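Pyrroline carboxylate reductase (Plasmodium falciparum, PDB 2RCY) probably catalyses the reduction of pyrroline-5-carboxylate to proline, the last step of proline synthesis, and binds NADP in a Rossmann-type domain. Local coordinates at residues S17-G22 with T116-G121; S124-S129 with H152-K157; N4-F9 with A56-I61. All blocks are in the same frame, centred on the assembly; numbering follows the deposited sequence.

Contact 1 of 3, residues S17-G22 with T116-G121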
loop_
_atom_site.group_PDB
_atom_site.type_symbol
_atom_site.label_atom_id
_atom_site.label_comp_id
_atom_site.label_asym_id
_atom_site.label_seq_id
_atom_site.Cartn_x
_atom_site.Cartn_y
_atom_site.Cartn_z
ATOM N N SER A 17 42.126 3.740 4.242
ATOM C CA SER A 17 42.687 4.803 5.079
ATOM C C SER A 17 42.195 4.733 6.524
ATOM O O SER A 17 42.962 4.988 7.454
ATOM C CB SER A 17 42.382 6.180 4.486
ATOM O OG SER A 17 40.986 6.414 4.438
ATOM N N ALA A 18 40.921 4.388 6.704
ATOM C CA ALA A 18 40.330 4.242 8.036
ATOM C C ALA A 18 40.996 3.114 8.824
ATOM O O ALA A 18 41.233 3.245 10.026
ATOM C CB ALA A 18 38.830 4.011 7.935
ATOM N N LEU A 19 41.297 2.014 8.137
ATOM C CA LEU A 19 41.980 0.878 8.748
ATOM C C LEU A 19 43.456 1.179 8.982
ATOM O O LEU A 19 44.005 0.830 10.025
ATOM C CB LEU A 19 41.815 -0.383 7.888
ATOM C CG LEU A 19 42.255 -1.727 8.481
ATOM C CD1 LEU A 19 41.399 -2.118 9.684
ATOM C CD2 LEU A 19 42.214 -2.816 7.419
ATOM N N ALA A 20 44.086 1.830 8.006
ATOM C CA ALA A 20 45.502 2.176 8.079
ATOM C C ALA A 20 45.797 3.126 9.237
ATOM O O ALA A 20 46.721 2.889 10.018
ATOM C CB ALA A 20 45.973 2.773 6.760
ATOM N N HIS A 21 45.001 4.188 9.348
ATOM C CA HIS A 21 45.164 5.177 10.414
ATOM C C HIS A 21 44.680 4.659 11.768
ATOM O O HIS A 21 45.118 5.141 12.815
ATOM C CB HIS A 21 44.459 6.490 10.056
ATOM C CG HIS A 21 44.950 7.117 8.787
ATOM N ND1 HIS A 21 44.103 7.502 7.771
ATOM C CD2 HIS A 21 46.202 7.417 8.365
ATOM C CE1 HIS A 21 44.810 8.018 6.781
ATOM N NE2 HIS A 21 46.087 7.977 7.117
ATOM N N GLY A 22 43.782 3.677 11.739
ATOM C CA GLY A 22 43.303 3.021 12.952
ATOM C C GLY A 22 44.394 2.222 13.642
ATOM O O GLY A 22 44.492 2.225 14.871
ATOM N N THR A 116 34.393 1.243 9.294
ATOM C CA THR A 116 35.078 2.541 9.425
ATOM C C THR A 116 35.357 3.035 10.860
ATOM O O THR A 116 36.359 3.722 11.072
ATOM C CB THR A 116 34.386 3.669 8.609
ATOM O OG1 THR A 116 33.016 3.794 9.005
ATOM C CG2 THR A 116 34.466 3.384 7.113
ATOM N N PRO A 117 34.474 2.714 11.839
ATOM C CA PRO A 117 34.736 3.031 13.252
ATOM C C PRO A 117 36.118 2.650 13.799
ATOM O O PRO A 117 36.483 3.096 14.888
ATOM C CB PRO A 117 33.657 2.233 13.983
ATOM C CG PRO A 117 32.529 2.234 13.051
ATOM C CD PRO A 117 33.142 2.095 11.687
ATOM N N CYS A 118 36.869 1.835 13.059
ATOM C CA CYS A 118 38.228 1.457 13.458
ATOM C C CYS A 118 39.179 2.655 13.458
ATOM O O CYS A 118 40.210 2.636 14.135
ATOM C CB CYS A 118 38.766 0.343 12.557
ATOM S SG CYS A 118 39.049 0.830 10.843
ATOM N N LEU A 119 38.813 3.690 12.700
ATOM C CA LEU A 119 39.546 4.956 12.654
ATOM C C LEU A 119 39.663 5.598 14.037
ATOM O O LEU A 119 40.703 6.166 14.375
ATOM C CB LEU A 119 38.871 5.922 11.670
ATOM C CG LEU A 119 39.487 7.307 11.420
ATOM C CD1 LEU A 119 40.804 7.207 10.659
ATOM C CD2 LEU A 119 38.507 8.198 10.671
ATOM N N VAL A 120 38.595 5.505 14.826
ATOM C CA VAL A 120 38.596 6.010 16.203
ATOM C C VAL A 120 38.809 4.879 17.223
ATOM O O VAL A 120 38.435 4.996 18.394
ATOM C CB VAL A 120 37.321 6.853 16.529
ATOM C CG1 VAL A 120 37.290 8.121 15.689
ATOM C CG2 VAL A 120 36.043 6.040 16.327
ATOM N N GLY A 121 39.412 3.786 16.759
ATOM C CA GLY A 121 39.760 2.647 17.610
ATOM C C GLY A 121 38.578 1.860 18.143
ATOM O O GLY A 121 38.688 1.197 19.178
#

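Contact 2 of 3, residues S124-S129 with H152-K157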
loop_
_atom_site.group_PDB
_atom_site.type_symbol
_atom_site.label_atom_id
_atom_site.label_comp_id
_atom_site.label_asym_id
_atom_site.label_seq_id
_atom_site.Cartn_x
_atom_site.Cartn_y
_atom_site.Cartn_z
ATOM N N SER A 124 34.579 -2.921 14.419
ATOM C CA SER A 124 34.085 -4.279 14.594
ATOM C C SER A 124 34.598 -5.140 13.449
ATOM O O SER A 124 34.486 -4.768 12.278
ATOM C CB SER A 124 32.558 -4.303 14.648
ATOM O OG SER A 124 32.084 -5.606 14.936
ATOM N N PHE A 125 35.173 -6.286 13.797
ATOM C CA PHE A 125 35.791 -7.162 12.812
ATOM C C PHE A 125 35.301 -8.597 12.941
ATOM O O PHE A 125 35.066 -9.091 14.048
ATOM C CB PHE A 125 37.319 -7.143 12.941
ATOM C CG PHE A 125 37.920 -5.766 13.034
ATOM C CD1 PHE A 125 38.136 -5.169 14.274
ATOM C CD2 PHE A 125 38.300 -5.080 11.886
ATOM C CE1 PHE A 125 38.700 -3.898 14.366
ATOM C CE2 PHE A 125 38.867 -3.808 11.969
ATOM C CZ PHE A 125 39.069 -3.218 13.213
ATOM N N ILE A 126 35.139 -9.250 11.795
ATOM C CA ILE A 126 34.934 -10.698 11.723
ATOM C C ILE A 126 35.888 -11.282 10.689
ATOM O O ILE A 126 36.169 -10.644 9.670
ATOM C CB ILE A 126 33.464 -11.107 11.385
ATOM C CG1 ILE A 126 32.945 -10.415 10.106
ATOM C CG2 ILE A 126 32.551 -10.920 12.601
ATOM C CD1 ILE A 126 32.364 -9.013 10.286
ATOM N N TYR A 127 36.399 -12.482 10.951
ATOM C CA TYR A 127 37.334 -13.111 10.019
ATOM C C TYR A 127 37.250 -14.628 9.937
ATOM O O TYR A 127 36.778 -15.298 10.860
ATOM C CB TYR A 127 38.782 -12.662 10.295
ATOM C CG TYR A 127 39.524 -13.465 11.347
ATOM C CD1 TYR A 127 40.407 -14.480 10.981
ATOM C CD2 TYR A 127 39.355 -13.198 12.705
ATOM C CE1 TYR A 127 41.098 -15.215 11.942
ATOM C CE2 TYR A 127 40.041 -13.925 13.673
ATOM C CZ TYR A 127 40.908 -14.932 13.285
ATOM O OH TYR A 127 41.589 -15.656 14.241
ATOM N N CYS A 128 37.708 -15.145 8.803
ATOM C CA CYS A 128 37.888 -16.570 8.581
ATOM C C CYS A 128 39.170 -16.740 7.772
ATOM O O CYS A 128 39.633 -15.796 7.124
ATOM C CB CYS A 128 36.690 -17.157 7.833
ATOM S SG CYS A 128 36.364 -16.395 6.229
ATOM N N SER A 129 39.745 -17.937 7.814
ATOM C CA SER A 129 41.017 -18.193 7.147
ATOM C C SER A 129 41.051 -19.567 6.487
ATOM O O SER A 129 40.292 -20.464 6.860
ATOM C CB SER A 129 42.169 -18.050 8.143
ATOM O OG SER A 129 42.016 -18.940 9.233
ATOM N N HIS A 152 36.247 -11.021 15.968
ATOM C CA HIS A 152 35.755 -12.378 16.187
ATOM C C HIS A 152 36.187 -13.276 15.034
ATOM O O HIS A 152 36.246 -12.833 13.886
ATOM C CB HIS A 152 34.227 -12.389 16.280
ATOM C CG HIS A 152 33.680 -11.583 17.415
ATOM N ND1 HIS A 152 33.325 -12.144 18.624
ATOM C CD2 HIS A 152 33.417 -10.260 17.524
ATOM C CE1 HIS A 152 32.872 -11.200 19.429
ATOM N NE2 HIS A 152 32.918 -10.048 18.787
ATOM N N GLU A 153 36.491 -14.533 15.339
ATOM C CA GLU A 153 36.684 -15.536 14.299
ATOM C C GLU A 153 35.382 -16.298 14.106
ATOM O O GLU A 153 34.839 -16.874 15.053
ATOM C CB GLU A 153 37.825 -16.500 14.631
ATOM C CG GLU A 153 38.165 -17.440 13.473
ATOM C CD GLU A 153 39.325 -18.379 13.762
ATOM O OE1 GLU A 153 39.647 -18.610 14.951
ATOM O OE2 GLU A 153 39.911 -18.895 12.787
ATOM N N ILE A 154 34.880 -16.285 12.875
ATOM C CA ILE A 154 33.613 -16.932 12.551
ATOM C C ILE A 154 33.770 -17.880 11.364
ATOM O O ILE A 154 34.793 -17.857 10.674
ATOM C CB ILE A 154 32.490 -15.893 12.264
ATOM C CG1 ILE A 154 32.808 -15.066 11.013
ATOM C CG2 ILE A 154 32.259 -14.990 13.480
ATOM C CD1 ILE A 154 31.604 -14.377 10.410
ATOM N N LYS A 155 32.756 -18.713 11.140
ATOM C CA LYS A 155 32.703 -19.594 9.972
ATOM C C LYS A 155 32.653 -18.773 8.683
ATOM O O LYS A 155 32.167 -17.639 8.682
ATOM C CB LYS A 155 31.482 -20.511 10.050
ATOM C CG LYS A 155 31.501 -21.499 11.206
ATOM C CD LYS A 155 30.166 -22.218 11.325
ATOM C CE LYS A 155 30.219 -23.319 12.371
ATOM N NZ LYS A 155 28.925 -24.048 12.469
ATOM N N GLU A 156 33.147 -19.350 7.591
ATOM C CA GLU A 156 33.143 -18.672 6.293
ATOM C C GLU A 156 31.723 -18.414 5.780
ATOM O O GLU A 156 31.458 -17.376 5.171
ATOM C CB GLU A 156 33.945 -19.464 5.257
ATOM C CG GLU A 156 34.295 -18.662 4.009
ATOM C CD GLU A 156 34.894 -19.503 2.896
ATOM O OE1 GLU A 156 35.018 -18.977 1.770
ATOM O OE2 GLU A 156 35.243 -20.681 3.135
ATOM N N LYS A 157 30.819 -19.357 6.041
ATOM C CA LYS A 157 29.426 -19.244 5.601
ATOM C C LYS A 157 28.656 -18.137 6.330
ATOM O O LYS A 157 27.621 -17.674 5.844
ATOM C CB LYS A 157 28.700 -20.592 5.724
ATOM C CG LYS A 157 28.471 -21.084 7.154
ATOM C CD LYS A 157 27.673 -22.392 7.196
ATOM C CE LYS A 157 26.228 -22.220 6.718
ATOM N NZ LYS A 157 25.438 -21.279 7.568
#

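Contact 3 of 3, residues N4-F9 with A56-I61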
loop_
_atom_site.group_PDB
_atom_site.type_symbol
_atom_site.label_atom_id
_atom_site.label_comp_id
_atom_site.label_asym_id
_atom_site.label_seq_id
_atom_site.Cartn_x
_atom_site.Cartn_y
_atom_site.Cartn_z
ATOM N N ASN A 4 58.263 -5.060 14.371
ATOM C CA ASN A 4 59.206 -5.325 13.281
ATOM C C ASN A 4 58.588 -5.701 11.937
ATOM O O ASN A 4 59.178 -5.432 10.889
ATOM C CB ASN A 4 60.220 -6.392 13.698
ATOM C CG ASN A 4 61.270 -5.856 14.647
ATOM O OD1 ASN A 4 61.852 -4.796 14.418
ATOM N ND2 ASN A 4 61.519 -6.593 15.721
ATOM N N ILE A 5 57.413 -6.328 11.968
ATOM C CA ILE A 5 56.743 -6.757 10.736
ATOM C C ILE A 5 56.234 -5.572 9.921
ATOM O O ILE A 5 55.806 -4.557 10.474
ATOM C CB ILE A 5 55.588 -7.766 10.983
ATOM C CG1 ILE A 5 54.525 -7.175 11.912
ATOM C CG2 ILE A 5 56.132 -9.089 11.522
ATOM C CD1 ILE A 5 53.108 -7.432 11.453
ATOM N N LYS A 6 56.295 -5.712 8.601
ATOM C CA LYS A 6 55.919 -4.640 7.692
ATOM C C LYS A 6 54.510 -4.864 7.152
ATOM O O LYS A 6 54.214 -5.911 6.569
ATOM C CB LYS A 6 56.937 -4.525 6.554
ATOM C CG LYS A 6 58.377 -4.394 7.035
ATOM C CD LYS A 6 59.367 -4.662 5.916
ATOM C CE LYS A 6 60.758 -4.946 6.461
ATOM N NZ LYS A 6 60.826 -6.258 7.172
ATOM N N LEU A 7 53.646 -3.875 7.370
ATOM C CA LEU A 7 52.253 -3.942 6.946
ATOM C C LEU A 7 52.059 -3.123 5.674
ATOM O O LEU A 7 52.486 -1.968 5.599
ATOM C CB LEU A 7 51.334 -3.419 8.055
ATOM C CG LEU A 7 50.099 -4.229 8.471
ATOM C CD1 LEU A 7 49.221 -3.406 9.404
ATOM C CD2 LEU A 7 49.289 -4.711 7.282
ATOM N N GLY A 8 51.415 -3.726 4.678
ATOM C CA GLY A 8 51.180 -3.067 3.397
ATOM C C GLY A 8 49.714 -2.989 3.022
ATOM O O GLY A 8 48.997 -3.987 3.084
ATOM N N PHE A 9 49.277 -1.797 2.629
ATOM C CA PHE A 9 47.888 -1.564 2.245
ATOM C C PHE A 9 47.760 -1.281 0.752
ATOM O O PHE A 9 48.177 -0.227 0.267
ATOM C CB PHE A 9 47.283 -0.418 3.065
ATOM C CG PHE A 9 47.015 -0.776 4.498
ATOM C CD1 PHE A 9 47.983 -0.566 5.475
ATOM C CD2 PHE A 9 45.792 -1.324 4.872
ATOM C CE1 PHE A 9 47.738 -0.900 6.804
ATOM C CE2 PHE A 9 45.536 -1.664 6.197
ATOM C CZ PHE A 9 46.512 -1.450 7.165
ATOM N N ALA A 56 54.198 -5.943 -2.007
ATOM C CA ALA A 56 54.071 -7.350 -1.629
ATOM C C ALA A 56 55.429 -8.014 -1.412
ATOM O O ALA A 56 55.554 -8.929 -0.597
ATOM C CB ALA A 56 53.265 -8.113 -2.674
ATOM N N ARG A 57 56.438 -7.545 -2.144
ATOM C CA ARG A 57 57.797 -8.080 -2.044
ATOM C C ARG A 57 58.517 -7.593 -0.787
ATOM O O ARG A 57 59.420 -8.266 -0.284
ATOM C CB ARG A 57 58.608 -7.714 -3.289
ATOM N N HIS A 58 58.104 -6.432 -0.283
ATOM C CA HIS A 58 58.737 -5.814 0.881
ATOM C C HIS A 58 58.039 -6.183 2.190
ATOM O O HIS A 58 58.696 -6.557 3.165
ATOM C CB HIS A 58 58.775 -4.292 0.711
ATOM C CG HIS A 58 59.572 -3.583 1.762
ATOM N ND1 HIS A 58 60.950 -3.562 1.763
ATOM C CD2 HIS A 58 59.184 -2.860 2.838
ATOM C CE1 HIS A 58 61.377 -2.861 2.798
ATOM N NE2 HIS A 58 60.325 -2.423 3.466
ATOM N N CYS A 59 56.711 -6.079 2.198
ATOM C CA CYS A 59 55.913 -6.277 3.407
ATOM C C CYS A 59 55.722 -7.747 3.769
ATOM O O CYS A 59 55.798 -8.624 2.908
ATOM C CB CYS A 59 54.557 -5.587 3.264
ATOM S SG CYS A 59 54.682 -3.819 2.955
ATOM N N ASP A 60 55.474 -7.998 5.054
ATOM C CA ASP A 60 55.250 -9.348 5.570
ATOM C C ASP A 60 53.764 -9.695 5.568
ATOM O O ASP A 60 53.384 -10.839 5.313
ATOM C CB ASP A 60 55.816 -9.481 6.987
ATOM C CG ASP A 60 57.276 -9.085 7.072
ATOM O OD1 ASP A 60 58.134 -9.841 6.564
ATOM O OD2 ASP A 60 57.566 -8.020 7.653
ATOM N N ILE A 61 52.935 -8.697 5.870
ATOM C CA ILE A 61 51.483 -8.836 5.821
ATOM C C ILE A 61 50.915 -7.835 4.815
ATOM O O ILE A 61 51.159 -6.629 4.916
ATOM C CB ILE A 61 50.833 -8.666 7.223
ATOM C CG1 ILE A 61 51.206 -9.849 8.127
ATOM C CG2 ILE A 61 49.313 -8.537 7.111
ATOM C CD1 ILE A 61 50.812 -9.686 9.587
#

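Contact 1 of 3, residues S17-G22 with T116-G121
In this Rossmann-type NADP-binding domain, helix 14-26, the one that follows the glycine-rich loop, packs here against the short 3-10 turn 116-118 and the residues after it, in the loop between strands 108-113 and 123-129. Ala18 and Cys118 lie at the middle. With chi1 at 67°, between its own backbone N and carbonyl carbon, the sulphur of Cys118 is set against the helix backbone, SG 3.4 Å from Ala18 O and 3.6 Å from Leu19 CA. Leu19 meets that SG with a single methyl, CD1, at 3.9 Å. Next to it Leu119 lies against the helix surface, its CD1 touching His21 CB at 3.8 Å and sitting at the edge of the imidazole, near the ring plane, while its CB faces Ala18 CB at 4.2 Å. His21 NE2 is hydrogen-bonded to Thr44 OG1. Backbone meets backbone at Gly22, whose CA comes within 3.3 Å of Cys118 O. Thr116 touches the bound NADP, and Met208 of the second subunit packs on both Thr116 and Leu119. No hydrogen bond spans the two segments: the contact rests on the close van der Waals fit of small side chains and backbone, to which a CA-H...O contact from Leu119 CA to Ala18 O is at most a minor addition.

Contact 2 of 3, residues S124-S129 with H152-K157
Tyr127 and Glu153 face each other where strands 123-129 and 149-153 run parallel, joined by helix 135-146 in a beta-alpha-beta crossover. CG of Glu153 lies over one face of the phenol, 4.0 Å from the ring centroid in a CH-pi contact and offset toward the rim, and CB is 3.5 Å from Tyr127 CE2. A chi1 of -172°, anti to the backbone N, puts CG over the ring; the extended chain (chi2 178°) then places CD 3.6 Å from Tyr127 OH, so that the carboxylate lies alongside the phenol end, the two planes only 9° apart. Its OE2 makes a salt bridge with Lys138 of the crossover helix. Ile126 points to the face opposite Tyr127, and Ile154, just past the strand, meets it there, CB of Ile126 lying 3.9 Å from CD1 of Ile154 as the side chains cross obliquely. Ala162 of helix 159-167 packs on both; Leu197 of the second subunit packs on Ile126, and Leu193 of that subunit on Ile154. The backbones are tied by three hydrogen bonds: His152 N to Phe125 O, Tyr127 N to His152 O, and Ile154 N to Tyr127 O at 2.9 Å. Beyond Ile154 the second segment leaves the strand, yet Glu156 still touches Cys128, its CG 3.8 Å from Cys128 SG.

Contact 3 of 3, residues N4-F9 with A56-I61
Lys6 lays its aliphatic chain across the imidazole of His58 at about a right angle, CD lying 3.5 Å from His58 NE2 in an approach oblique to the ring. The same CD is 3.4 Å from His58 O, so one methylene touches both the ring and the backbone of that residue. A bend at chi4 (69°) then sets NZ 3.7 Å from Asp60 OD2, a long salt bridge. That carboxylate oxygen has a firmer partner in the backbone: Lys6 N donates to OD2 at 2.8 Å, nearly straight at 166°, using the anti lone pair. Lys6 O in turn takes two hydrogen bonds, from Asp60 N and from Ile61 N, the second almost linear at 176°. Lys6 N is thus held by the Asp60 carboxylate and Lys6 O by the amides of Asp60 and Ile61, just as the second segment enters strand 61-64. Gly8 N donates to Ile61 O, and Leu7 pairs with Ile61 in a parallel bridge. Ile61 offers two methyls to the first segment, CD1 to Ile5 CD1 at 3.7 Å and CG2 to Leu7 CD2 at 3.8 Å. Cys59 approaches Gly8, its SG 3.6 Å from Gly8 CA. The contact joins two adjacent strands of the Rossmann sheet, 7-10 and 61-64, where the chain passes from helix 52-58 into the second of them. Lys85 NZ bonds to the carbonyls of Ala56 and Cys59. Ile23 of helix 14-26 packs on Leu7; Tyr140 of helix 135-146 covers Ile5 and Ile61, while strand 34-37 pairs with the remaining edge of strand 7-10.

Contact 1 is buried; contacts 2 and 3 are partly buried and carry charged groups at their margins. Contacts 1 and 2 lie nearer the middle of the chain than contact 3, whose centre is about 21 Å from the chain centre. Contacts 2 and 3 both join parallel strands of the same sheet, yet their nearest atoms are about 9 Å apart. Contact 1 touches each: Leu19 packs on Phe125 through CD1 and on Phe9 through CD2. The helix-to-loop contact has no hydrogen bond across it, whereas the strand contacts are laced by backbone bonds, with Glu153 salt-bridged to Lys138 and Asp60 in a long pair with Lys6. Contacts 1 and 2 also reach the second subunit; contact 3 touches no other chain.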